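Local coordinates for AxyAgu115A (Amphibacillus xylanus NBRC 15112, PDB 6NPS), which belongs to glycoside hydrolase family 115 and probably acts as an alpha-glucuronidase, removing glucuronic acid side groups from glucuronoxylan-type hemicellulose, at residues 163-173 with 461-472; 828-839 with 934-942. The protein carries 3 engineered substitutions. All coordinates share one frame; numbering follows the deposited sequence.

Contact 1. Residues 163-173 with 461-472; sequences SKEPSVKYRGF and LSFFLDLAYDFD
The backbone carbonyl of Tyr469, ending helix 458-469, is gripped by several groups. Ser167 N donates to its O over 3.0 Å from above the carbonyl plane, Pro166 CA adds a CH...O contact, and waters 2 and 3 lie within bonding distance. Val168 N takes Ala468 O at 3.0 Å, so the loop bonds to the last two carbonyls of the helix. Ser167 OG receives Phe471 N over 2.7 Å, nearly straight (170°), at the next helix start.

Arg171 runs alongside. Its CG and CD press on Ala468 CB at 3.6 Å, and a bend at chi3 (-55°) turns the guanidinium back until NH1 meets Val168 O in its plane at 2.9 Å; Pro166 CG and Tyr469 CD1 lie over the same face, while NH2 makes a salt bridge with Glu95 and a hydrogen bond to Lys209 O. Shortening this side chain to an alanine would probably leave Glu95 without its charged mate, Val168 O without this donor, and a gap beside Ala468.

Leu465 CD2 sits against Gly172 N, and Leu461 crosses Phe173 at about a right angle. Between strands 212-214 and 446-450 of the TIM barrel, strand 170-173 runs antiparallel to helix 461-469, axes 8.4 Å apart at closest.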
loop_
_atom_site.group_PDB
_atom_site.type_symbol
_atom_site.label_atom_id
_atom_site.label_comp_id
_atom_site.label_asym_id
_atom_site.label_seq_id
_atom_site.Cartn_x
_atom_site.Cartn_y
_atom_site.Cartn_z
ATOM N N SER A 163 -3.052 -10.851 -61.635
ATOM C CA SER A 163 -3.310 -10.973 -60.194
ATOM C C SER A 163 -4.437 -11.985 -59.943
ATOM O O SER A 163 -5.119 -12.432 -60.873
ATOM C CB SER A 163 -3.660 -9.603 -59.605
ATOM O OG SER A 163 -4.904 -9.126 -60.135
ATOM N N LYS A 164 -4.694 -12.314 -58.679
ATOM C CA LYS A 164 -5.777 -13.248 -58.344
ATOM C C LYS A 164 -6.892 -12.528 -57.577
ATOM O O LYS A 164 -6.625 -11.525 -56.915
ATOM C CB LYS A 164 -5.241 -14.421 -57.521
ATOM C CG LYS A 164 -4.144 -15.214 -58.212
ATOM C CD LYS A 164 -3.526 -16.236 -57.272
ATOM C CE LYS A 164 -2.705 -17.264 -58.035
ATOM N NZ LYS A 164 -3.433 -18.554 -58.185
ATOM N N GLU A 165 -8.134 -13.015 -57.653
ATOM C CA GLU A 165 -9.202 -12.330 -56.929
ATOM C C GLU A 165 -8.832 -12.266 -55.447
ATOM O O GLU A 165 -8.219 -13.206 -54.919
ATOM C CB GLU A 165 -10.539 -13.054 -57.110
ATOM C CG GLU A 165 -11.232 -12.717 -58.421
ATOM C CD GLU A 165 -12.562 -13.461 -58.641
ATOM O OE1 GLU A 165 -12.697 -14.630 -58.222
ATOM O OE2 GLU A 165 -13.479 -12.857 -59.229
ATOM N N PRO A 166 -9.139 -11.172 -54.759
ATOM C CA PRO A 166 -8.804 -11.092 -53.327
ATOM C C PRO A 166 -9.460 -12.210 -52.524
ATOM O O PRO A 166 -10.620 -12.566 -52.749
ATOM C CB PRO A 166 -9.350 -9.714 -52.925
ATOM C CG PRO A 166 -9.273 -8.888 -54.225
ATOM C CD PRO A 166 -9.608 -9.881 -55.307
ATOM N N SER A 167 -8.722 -12.741 -51.533
ATOM C CA SER A 167 -9.254 -13.857 -50.752
ATOM C C SER A 167 -10.472 -13.427 -49.934
ATOM O O SER A 167 -11.395 -14.224 -49.721
ATOM C CB SER A 167 -8.176 -14.430 -49.814
ATOM O OG SER A 167 -6.961 -14.660 -50.482
ATOM N N VAL A 168 -10.521 -12.168 -49.498
ATOM C CA VAL A 168 -11.663 -11.673 -48.736
ATOM C C VAL A 168 -12.368 -10.590 -49.568
ATOM O O VAL A 168 -11.730 -9.662 -50.084
ATOM C CB VAL A 168 -11.254 -11.148 -47.335
ATOM C CG1 VAL A 168 -12.497 -10.523 -46.607
ATOM C CG2 VAL A 168 -10.576 -12.277 -46.481
ATOM N N LYS A 169 -13.689 -10.694 -49.681
ATOM C CA LYS A 169 -14.405 -9.848 -50.645
ATOM C C LYS A 169 -14.382 -8.357 -50.280
ATOM O O LYS A 169 -14.167 -7.501 -51.161
ATOM C CB LYS A 169 -15.841 -10.315 -50.795
ATOM C CG LYS A 169 -16.521 -9.626 -52.007
ATOM C CD LYS A 169 -17.932 -10.181 -52.248
ATOM C CE LYS A 169 -18.537 -9.610 -53.538
ATOM N NZ LYS A 169 -19.966 -10.034 -53.741
ATOM N N TYR A 170 -14.616 -8.018 -49.003
ATOM C CA TYR A 170 -14.586 -6.633 -48.524
ATOM C C TYR A 170 -13.539 -6.488 -47.420
ATOM O O TYR A 170 -13.560 -7.245 -46.443
ATOM C CB TYR A 170 -15.948 -6.227 -47.986
ATOM C CG TYR A 170 -17.058 -6.392 -49.010
ATOM C CD1 TYR A 170 -17.097 -5.591 -50.159
ATOM C CD2 TYR A 170 -18.057 -7.366 -48.855
ATOM C CE1 TYR A 170 -18.109 -5.702 -51.063
ATOM C CE2 TYR A 170 -19.097 -7.487 -49.799
ATOM C CZ TYR A 170 -19.097 -6.650 -50.895
ATOM O OH TYR A 170 -20.079 -6.733 -51.861
ATOM N N ARG A 171 -12.642 -5.505 -47.563
ATOM C CA ARG A 171 -11.398 -5.468 -46.771
ATOM C C ARG A 171 -11.121 -4.015 -46.416
ATOM O O ARG A 171 -10.978 -3.184 -47.322
ATOM C CB ARG A 171 -10.178 -6.033 -47.548
ATOM C CG ARG A 171 -10.321 -7.405 -48.238
ATOM C CD ARG A 171 -9.157 -7.686 -49.247
ATOM N NE ARG A 171 -9.019 -6.636 -50.260
ATOM C CZ ARG A 171 -9.862 -6.462 -51.286
ATOM N NH1 ARG A 171 -10.897 -7.304 -51.460
ATOM N NH2 ARG A 171 -9.635 -5.477 -52.153
ATOM N N GLY A 172 -11.049 -3.680 -45.130
ATOM C CA GLY A 172 -10.734 -2.298 -44.820
ATOM C C GLY A 172 -10.616 -2.012 -43.339
ATOM O O GLY A 172 -10.349 -2.902 -42.525
ATOM N N PHE A 173 -10.858 -0.743 -43.000
ATOM C CA PHE A 173 -10.701 -0.296 -41.640
ATOM C C PHE A 173 -11.720 0.795 -41.284
ATOM O O PHE A 173 -12.435 1.350 -42.127
ATOM C CB PHE A 173 -9.252 0.178 -41.391
ATOM C CG PHE A 173 -8.801 1.351 -42.286
ATOM C CD1 PHE A 173 -9.143 2.687 -41.964
ATOM C CD2 PHE A 173 -8.010 1.122 -43.408
ATOM C CE1 PHE A 173 -8.710 3.760 -42.760
ATOM C CE2 PHE A 173 -7.554 2.191 -44.219
ATOM C CZ PHE A 173 -7.907 3.519 -43.894
ATOM N N LEU A 461 -1.863 -2.782 -39.758
ATOM C CA LEU A 461 -2.868 -2.544 -40.799
ATOM C C LEU A 461 -2.400 -3.089 -42.146
ATOM O O LEU A 461 -3.178 -3.690 -42.892
ATOM C CB LEU A 461 -3.193 -1.038 -40.891
ATOM C CG LEU A 461 -4.179 -0.658 -42.037
ATOM C CD1 LEU A 461 -5.509 -1.382 -41.818
ATOM C CD2 LEU A 461 -4.368 0.870 -42.140
ATOM N N SER A 462 -1.131 -2.863 -42.494
ATOM C CA SER A 462 -0.596 -3.421 -43.732
ATOM C C SER A 462 -0.736 -4.946 -43.720
ATOM O O SER A 462 -1.153 -5.556 -44.713
ATOM C CB SER A 462 0.878 -2.995 -43.900
ATOM O OG SER A 462 1.061 -1.592 -44.102
ATOM N N PHE A 463 -0.401 -5.570 -42.581
ATOM C CA PHE A 463 -0.471 -7.018 -42.460
ATOM C C PHE A 463 -1.907 -7.520 -42.602
ATOM O O PHE A 463 -2.173 -8.501 -43.305
ATOM C CB PHE A 463 0.127 -7.456 -41.104
ATOM C CG PHE A 463 0.040 -8.952 -40.909
ATOM C CD1 PHE A 463 0.771 -9.784 -41.723
ATOM C CD2 PHE A 463 -0.838 -9.506 -39.979
ATOM C CE1 PHE A 463 0.658 -11.168 -41.630
ATOM C CE2 PHE A 463 -0.943 -10.905 -39.854
ATOM C CZ PHE A 463 -0.191 -11.725 -40.690
ATOM N N PHE A 464 -2.835 -6.884 -41.877
ATOM C CA PHE A 464 -4.239 -7.276 -41.871
ATOM C C PHE A 464 -4.812 -7.244 -43.286
ATOM O O PHE A 464 -5.440 -8.215 -43.743
ATOM C CB PHE A 464 -5.004 -6.322 -40.946
ATOM C CG PHE A 464 -6.479 -6.664 -40.752
ATOM C CD1 PHE A 464 -7.440 -6.049 -41.530
ATOM C CD2 PHE A 464 -6.878 -7.515 -39.733
ATOM C CE1 PHE A 464 -8.818 -6.329 -41.360
ATOM C CE2 PHE A 464 -8.228 -7.826 -39.539
ATOM C CZ PHE A 464 -9.215 -7.204 -40.352
ATOM N N LEU A 465 -4.522 -6.173 -44.026
ATOM C CA LEU A 465 -5.024 -6.045 -45.391
ATOM C C LEU A 465 -4.225 -6.883 -46.404
ATOM O O LEU A 465 -4.771 -7.256 -47.459
ATOM C CB LEU A 465 -5.032 -4.558 -45.787
ATOM C CG LEU A 465 -6.070 -3.734 -44.984
ATOM C CD1 LEU A 465 -6.044 -2.273 -45.361
ATOM C CD2 LEU A 465 -7.492 -4.277 -45.184
ATOM N N ASP A 466 -2.957 -7.209 -46.115
ATOM C CA ASP A 466 -2.229 -8.108 -47.014
ATOM C C ASP A 466 -2.722 -9.525 -46.835
ATOM O O ASP A 466 -2.831 -10.281 -47.802
ATOM C CB ASP A 466 -0.715 -8.055 -46.732
ATOM C CG ASP A 466 0.027 -7.106 -47.663
ATOM O OD1 ASP A 466 -0.319 -7.079 -48.862
ATOM O OD2 ASP A 466 0.956 -6.382 -47.191
ATOM N N LEU A 467 -3.015 -9.892 -45.588
ATOM C CA LEU A 467 -3.635 -11.174 -45.268
ATOM C C LEU A 467 -5.012 -11.308 -45.908
ATOM O O LEU A 467 -5.332 -12.352 -46.495
ATOM C CB LEU A 467 -3.721 -11.300 -43.734
ATOM C CG LEU A 467 -4.244 -12.631 -43.194
ATOM C CD1 LEU A 467 -3.356 -13.765 -43.711
ATOM C CD2 LEU A 467 -4.286 -12.583 -41.658
ATOM N N ALA A 468 -5.841 -10.256 -45.825
ATOM C CA ALA A 468 -7.168 -10.289 -46.449
ATOM C C ALA A 468 -7.061 -10.411 -47.963
ATOM O O ALA A 468 -7.869 -11.100 -48.606
ATOM C CB ALA A 468 -7.981 -9.023 -46.105
ATOM N N TYR A 469 -6.073 -9.740 -48.552
ATOM C CA TYR A 469 -5.973 -9.721 -50.006
ATOM C C TYR A 469 -5.450 -11.042 -50.559
ATOM O O TYR A 469 -5.975 -11.542 -51.555
ATOM C CB TYR A 469 -5.088 -8.551 -50.429
ATOM C CG TYR A 469 -4.835 -8.453 -51.924
ATOM C CD1 TYR A 469 -5.813 -7.948 -52.793
ATOM C CD2 TYR A 469 -3.618 -8.867 -52.469
ATOM C CE1 TYR A 469 -5.575 -7.867 -54.172
ATOM C CE2 TYR A 469 -3.372 -8.783 -53.854
ATOM C CZ TYR A 469 -4.356 -8.280 -54.685
ATOM O OH TYR A 469 -4.102 -8.197 -56.028
ATOM N N ASP A 470 -4.419 -11.632 -49.937
ATOM C CA ASP A 470 -3.754 -12.855 -50.460
ATOM C C ASP A 470 -3.573 -13.838 -49.308
ATOM O O ASP A 470 -2.505 -13.946 -48.686
ATOM C CB ASP A 470 -2.414 -12.526 -51.136
ATOM C CG ASP A 470 -1.849 -13.699 -51.964
ATOM O OD1 ASP A 470 -2.311 -14.853 -51.815
ATOM O OD2 ASP A 470 -0.918 -13.446 -52.759
ATOM N N PHE A 471 -4.649 -14.557 -49.005
ATOM C CA PHE A 471 -4.596 -15.455 -47.859
ATOM C C PHE A 471 -3.698 -16.658 -48.144
ATOM O O PHE A 471 -3.115 -17.239 -47.225
ATOM C CB PHE A 471 -6.021 -15.883 -47.495
ATOM C CG PHE A 471 -6.125 -16.525 -46.172
ATOM C CD1 PHE A 471 -6.217 -15.744 -45.024
ATOM C CD2 PHE A 471 -6.096 -17.915 -46.061
ATOM C CE1 PHE A 471 -6.302 -16.337 -43.772
ATOM C CE2 PHE A 471 -6.174 -18.534 -44.813
ATOM C CZ PHE A 471 -6.270 -17.760 -43.680
ATOM N N ASP A 472 -3.561 -17.045 -49.407
ATOM C CA ASP A 472 -2.703 -18.185 -49.706
ATOM C C ASP A 472 -1.238 -17.866 -49.440
ATOM O O ASP A 472 -0.485 -18.751 -49.008
ATOM C CB ASP A 472 -2.920 -18.643 -51.137
ATOM C CG ASP A 472 -4.349 -19.139 -51.362
ATOM O OD1 ASP A 472 -4.959 -19.663 -50.397
ATOM O OD2 ASP A 472 -4.871 -18.989 -52.489
HETATM O O HOH W 1 -6.189 -8.890 -57.662
HETATM O O HOH W 2 -5.228 -11.888 -54.276
HETATM O O HOH W 3 -6.060 -13.922 -53.534
HETATM O O HOH W 4 -4.748 -15.756 -52.343
HETATM O O HOH W 5 -6.619 -5.787 -48.582
#

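Contact 2. Residues 828-839 with 934-942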
loop_
_atom_site.group_PDB
_atom_site.type_symbol
_atom_site.label_atom_id
_atom_site.label_comp_id
_atom_site.label_asym_id
_atom_site.label_seq_id
_atom_site.Cartn_x
_atom_site.Cartn_y
_atom_site.Cartn_z
ATOM N N SER A 828 6.762 -19.001 -26.499
ATOM C CA SER A 828 5.970 -19.384 -27.671
ATOM C C SER A 828 4.735 -20.099 -27.156
ATOM O O SER A 828 4.461 -20.113 -25.949
ATOM C CB SER A 828 6.776 -20.262 -28.644
ATOM O OG SER A 828 7.065 -21.527 -28.057
ATOM N N ALA A 829 3.996 -20.720 -28.067
ATOM C CA ALA A 829 2.789 -21.408 -27.663
ATOM C C ALA A 829 2.614 -22.574 -28.610
ATOM O O ALA A 829 3.197 -22.599 -29.690
ATOM C CB ALA A 829 1.539 -20.485 -27.726
ATOM N N ILE A 830 1.788 -23.524 -28.213
ATOM C CA ILE A 830 1.460 -24.629 -29.109
ATOM C C ILE A 830 -0.042 -24.599 -29.324
ATOM O O ILE A 830 -0.800 -24.197 -28.438
ATOM C CB ILE A 830 1.924 -26.001 -28.572
ATOM C CG1 ILE A 830 1.217 -26.346 -27.250
ATOM C CG2 ILE A 830 3.456 -26.054 -28.401
ATOM C CD1 ILE A 830 1.493 -27.777 -26.807
ATOM N N LYS A 831 -0.464 -24.989 -30.519
ATOM C CA LYS A 831 -1.869 -24.952 -30.900
ATOM C C LYS A 831 -2.102 -26.068 -31.910
ATOM O O LYS A 831 -1.235 -26.344 -32.735
ATOM C CB LYS A 831 -2.243 -23.571 -31.471
ATOM C CG LYS A 831 -3.703 -23.470 -31.868
ATOM C CD LYS A 831 -4.026 -22.121 -32.508
ATOM C CE LYS A 831 -5.485 -22.064 -32.891
ATOM N NZ LYS A 831 -5.874 -20.770 -33.518
ATOM N N ALA A 832 -3.259 -26.713 -31.840
ATOM C CA ALA A 832 -3.550 -27.793 -32.773
ATOM C C ALA A 832 -4.013 -27.252 -34.121
ATOM O O ALA A 832 -4.799 -26.311 -34.187
ATOM C CB ALA A 832 -4.616 -28.734 -32.211
ATOM N N PHE A 833 -3.527 -27.864 -35.204
ATOM C CA PHE A 833 -4.000 -27.552 -36.558
ATOM C C PHE A 833 -4.443 -28.841 -37.239
ATOM O O PHE A 833 -3.765 -29.870 -37.100
ATOM C CB PHE A 833 -2.900 -26.894 -37.418
ATOM C CG PHE A 833 -2.577 -25.498 -37.013
ATOM C CD1 PHE A 833 -3.092 -24.407 -37.721
ATOM C CD2 PHE A 833 -1.756 -25.255 -35.916
ATOM C CE1 PHE A 833 -2.802 -23.099 -37.319
ATOM C CE2 PHE A 833 -1.464 -23.964 -35.522
ATOM C CZ PHE A 833 -1.980 -22.886 -36.215
ATOM N N PRO A 834 -5.525 -28.816 -38.037
ATOM C CA PRO A 834 -6.398 -27.678 -38.388
ATOM C C PRO A 834 -7.148 -27.099 -37.170
ATOM O O PRO A 834 -7.408 -27.827 -36.217
ATOM C CB PRO A 834 -7.405 -28.295 -39.398
ATOM C CG PRO A 834 -6.712 -29.470 -39.941
ATOM C CD PRO A 834 -5.873 -30.030 -38.808
ATOM N N THR A 835 -7.493 -25.813 -37.215
ATOM C CA THR A 835 -8.010 -25.097 -36.047
ATOM C C THR A 835 -9.516 -25.216 -35.846
ATOM O O THR A 835 -9.992 -24.811 -34.787
ATOM C CB THR A 835 -7.721 -23.594 -36.131
ATOM O OG1 THR A 835 -8.434 -23.037 -37.250
ATOM C CG2 THR A 835 -6.276 -23.332 -36.292
ATOM N N ASP A 836 -10.274 -25.697 -36.825
ATOM C CA ASP A 836 -11.727 -25.689 -36.758
ATOM C C ASP A 836 -12.326 -27.034 -36.380
ATOM O O ASP A 836 -13.557 -27.142 -36.292
ATOM C CB ASP A 836 -12.319 -25.228 -38.092
ATOM C CG ASP A 836 -11.854 -26.080 -39.284
ATOM O OD1 ASP A 836 -10.666 -26.476 -39.345
ATOM O OD2 ASP A 836 -12.685 -26.326 -40.183
ATOM N N THR A 837 -11.507 -28.065 -36.166
ATOM C CA THR A 837 -12.034 -29.368 -35.789
ATOM C C THR A 837 -12.254 -29.429 -34.289
ATOM O O THR A 837 -11.402 -28.993 -33.512
ATOM C CB THR A 837 -11.063 -30.491 -36.164
ATOM O OG1 THR A 837 -10.624 -30.329 -37.520
ATOM C CG2 THR A 837 -11.716 -31.861 -35.947
ATOM N N HIS A 838 -13.372 -30.035 -33.888
ATOM C CA HIS A 838 -13.586 -30.462 -32.509
ATOM C C HIS A 838 -13.067 -31.897 -32.411
ATOM O O HIS A 838 -13.707 -32.839 -32.894
ATOM C CB HIS A 838 -15.061 -30.340 -32.127
ATOM C CG HIS A 838 -15.577 -28.927 -32.161
ATOM N ND1 HIS A 838 -15.865 -28.204 -31.020
ATOM C CD2 HIS A 838 -15.839 -28.097 -33.203
ATOM C CE1 HIS A 838 -16.285 -26.995 -31.356
ATOM N NE2 HIS A 838 -16.281 -26.905 -32.675
ATOM N N TYR A 839 -11.897 -32.061 -31.790
ATOM C CA TYR A 839 -11.243 -33.354 -31.704
ATOM C C TYR A 839 -11.867 -34.194 -30.598
ATOM O O TYR A 839 -12.406 -33.662 -29.627
ATOM C CB TYR A 839 -9.741 -33.146 -31.425
ATOM C CG TYR A 839 -9.025 -32.454 -32.558
ATOM C CD1 TYR A 839 -8.656 -31.113 -32.473
ATOM C CD2 TYR A 839 -8.722 -33.155 -33.734
ATOM C CE1 TYR A 839 -7.999 -30.481 -33.528
ATOM C CE2 TYR A 839 -8.088 -32.552 -34.783
ATOM C CZ TYR A 839 -7.719 -31.221 -34.686
ATOM O OH TYR A 839 -7.077 -30.637 -35.768
ATOM N N ALA A 934 -5.518 -32.076 -27.762
ATOM C CA ALA A 934 -6.431 -31.035 -28.209
ATOM C C ALA A 934 -7.841 -31.586 -28.314
ATOM O O ALA A 934 -8.033 -32.713 -28.768
ATOM C CB ALA A 934 -6.013 -30.470 -29.564
ATOM N N VAL A 935 -8.840 -30.774 -27.913
ATOM C CA VAL A 935 -10.243 -31.158 -28.049
ATOM C C VAL A 935 -11.010 -29.997 -28.693
ATOM O O VAL A 935 -11.280 -30.017 -29.901
ATOM C CB VAL A 935 -10.832 -31.568 -26.678
ATOM C CG1 VAL A 935 -12.348 -31.936 -26.774
ATOM C CG2 VAL A 935 -10.010 -32.724 -26.067
ATOM N N SER A 936 -11.333 -28.928 -27.893
ATOM C CA SER A 936 -11.963 -27.742 -28.434
ATOM C C SER A 936 -10.972 -26.883 -29.202
ATOM O O SER A 936 -9.803 -26.808 -28.844
ATOM C CB SER A 936 -12.582 -26.878 -27.320
ATOM O OG SER A 936 -13.428 -27.650 -26.497
ATOM N N PRO A 937 -11.445 -26.176 -30.227
ATOM C CA PRO A 937 -10.644 -25.103 -30.846
ATOM C C PRO A 937 -10.390 -23.945 -29.870
ATOM O O PRO A 937 -11.101 -23.765 -28.881
ATOM C CB PRO A 937 -11.524 -24.635 -32.008
ATOM C CG PRO A 937 -12.546 -25.760 -32.237
ATOM C CD PRO A 937 -12.749 -26.387 -30.889
ATOM N N GLY A 938 -9.400 -23.115 -30.196
ATOM C CA GLY A 938 -9.042 -21.992 -29.353
ATOM C C GLY A 938 -8.036 -22.277 -28.242
ATOM O O GLY A 938 -7.679 -21.355 -27.491
ATOM N N PHE A 939 -7.543 -23.505 -28.131
ATOM C CA PHE A 939 -6.627 -23.901 -27.059
ATOM C C PHE A 939 -5.198 -23.607 -27.501
ATOM O O PHE A 939 -4.668 -24.279 -28.391
ATOM C CB PHE A 939 -6.842 -25.377 -26.726
ATOM C CG PHE A 939 -5.923 -25.914 -25.649
ATOM C CD1 PHE A 939 -6.173 -25.665 -24.310
ATOM C CD2 PHE A 939 -4.815 -26.680 -25.985
ATOM C CE1 PHE A 939 -5.311 -26.165 -23.309
ATOM C CE2 PHE A 939 -3.950 -27.189 -24.998
ATOM C CZ PHE A 939 -4.208 -26.940 -23.661
ATOM N N ALA A 940 -4.579 -22.576 -26.913
ATOM C CA ALA A 940 -3.205 -22.205 -27.232
ATOM C C ALA A 940 -2.420 -22.151 -25.923
ATOM O O ALA A 940 -2.696 -21.306 -25.056
ATOM C CB ALA A 940 -3.136 -20.878 -27.975
ATOM N N LEU A 941 -1.463 -23.064 -25.772
ATOM C CA LEU A 941 -0.838 -23.322 -24.486
ATOM C C LEU A 941 0.570 -22.753 -24.505
ATOM O O LEU A 941 1.367 -23.094 -25.393
ATOM C CB LEU A 941 -0.807 -24.825 -24.206
ATOM C CG LEU A 941 -0.085 -25.294 -22.947
ATOM C CD1 LEU A 941 -0.798 -24.900 -21.641
ATOM C CD2 LEU A 941 -0.002 -26.820 -23.020
ATOM N N GLU A 942 0.886 -21.923 -23.514
ATOM C CA GLU A 942 2.168 -21.234 -23.436
ATOM C C GLU A 942 3.113 -21.842 -22.411
ATOM O O GLU A 942 4.309 -21.926 -22.681
ATOM C CB GLU A 942 1.971 -19.742 -23.105
ATOM C CG GLU A 942 1.208 -19.020 -24.248
ATOM C CD GLU A 942 0.834 -17.542 -23.984
ATOM O OE1 GLU A 942 1.590 -16.807 -23.293
ATOM O OE2 GLU A 942 -0.228 -17.114 -24.513
HETATM O O HOH W 6 6.241 -20.384 -23.697
HETATM O O HOH W 7 -4.880 -26.454 -29.718
HETATM O O HOH W 8 -8.190 -23.638 -32.683
#
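With CG1 of Ile830 set between its backbone N and carbonyl carbon (chi1 63°), and CG of Leu941 opposite its own N (chi1 175°), the two side chains lie side by side on one face of the sheet, CG1 4.0 Å from Leu941 CB. They form an antiparallel hydrogen-bonded pair in the C-terminal domain, whose family belongs to the galactose-binding-like clan. Ile830 N reaches Leu941 O over 2.9 Å, and Leu941 N returns a bond to Ile830 O.

Beyond this pair the strands part and water takes over the pairing: water 7 links Ala832 N with Phe939 O, and water 8 links Thr835 O with Gly938 N. Direct hydrogen bonding resumes where the loops meet, Tyr839 N bonding Val935 O at 2.9 Å. Pro937 CD rests over one face of the His838 imidazole, 3.7 Å from its centroid, a CH-pi contact, while Pro937 CB touches Thr835 O. Ala934 O, next to Tyr839 CB, is buried without polar partner. Lys831, extended, carries NZ to Glu433 on helix 428-440.

Packing is tight between Ala832 CB and Ala934 CB, 3.5 Å apart. Tyr839 turns its ring so that OH donates to Pro834 O over 2.9 Å, in the carbonyl plane and on a lone pair.

From the N terminus, the chain enters contact 1 at 163-173, the approach to the first barrel strand, and returns to it at 461-472 after a 287-residue excursion that builds most of the TIM barrel; there the helix following the last barrel strand packs on the first. Contact 2 opens later, at 828-839, and closes at 934-942 around a loop of 94 residues, nearly half of it strand, in the C-terminal domain. The two loops are in series, neither nested nor crossed. Their centres are 24 Å apart and their nearest atoms about 9 Å, without touching. Helix 428-440 mediates between them: Phe463 from contact 1 and Phe833 from contact 2 touch its Trp432, joining barrel to C-terminal domain.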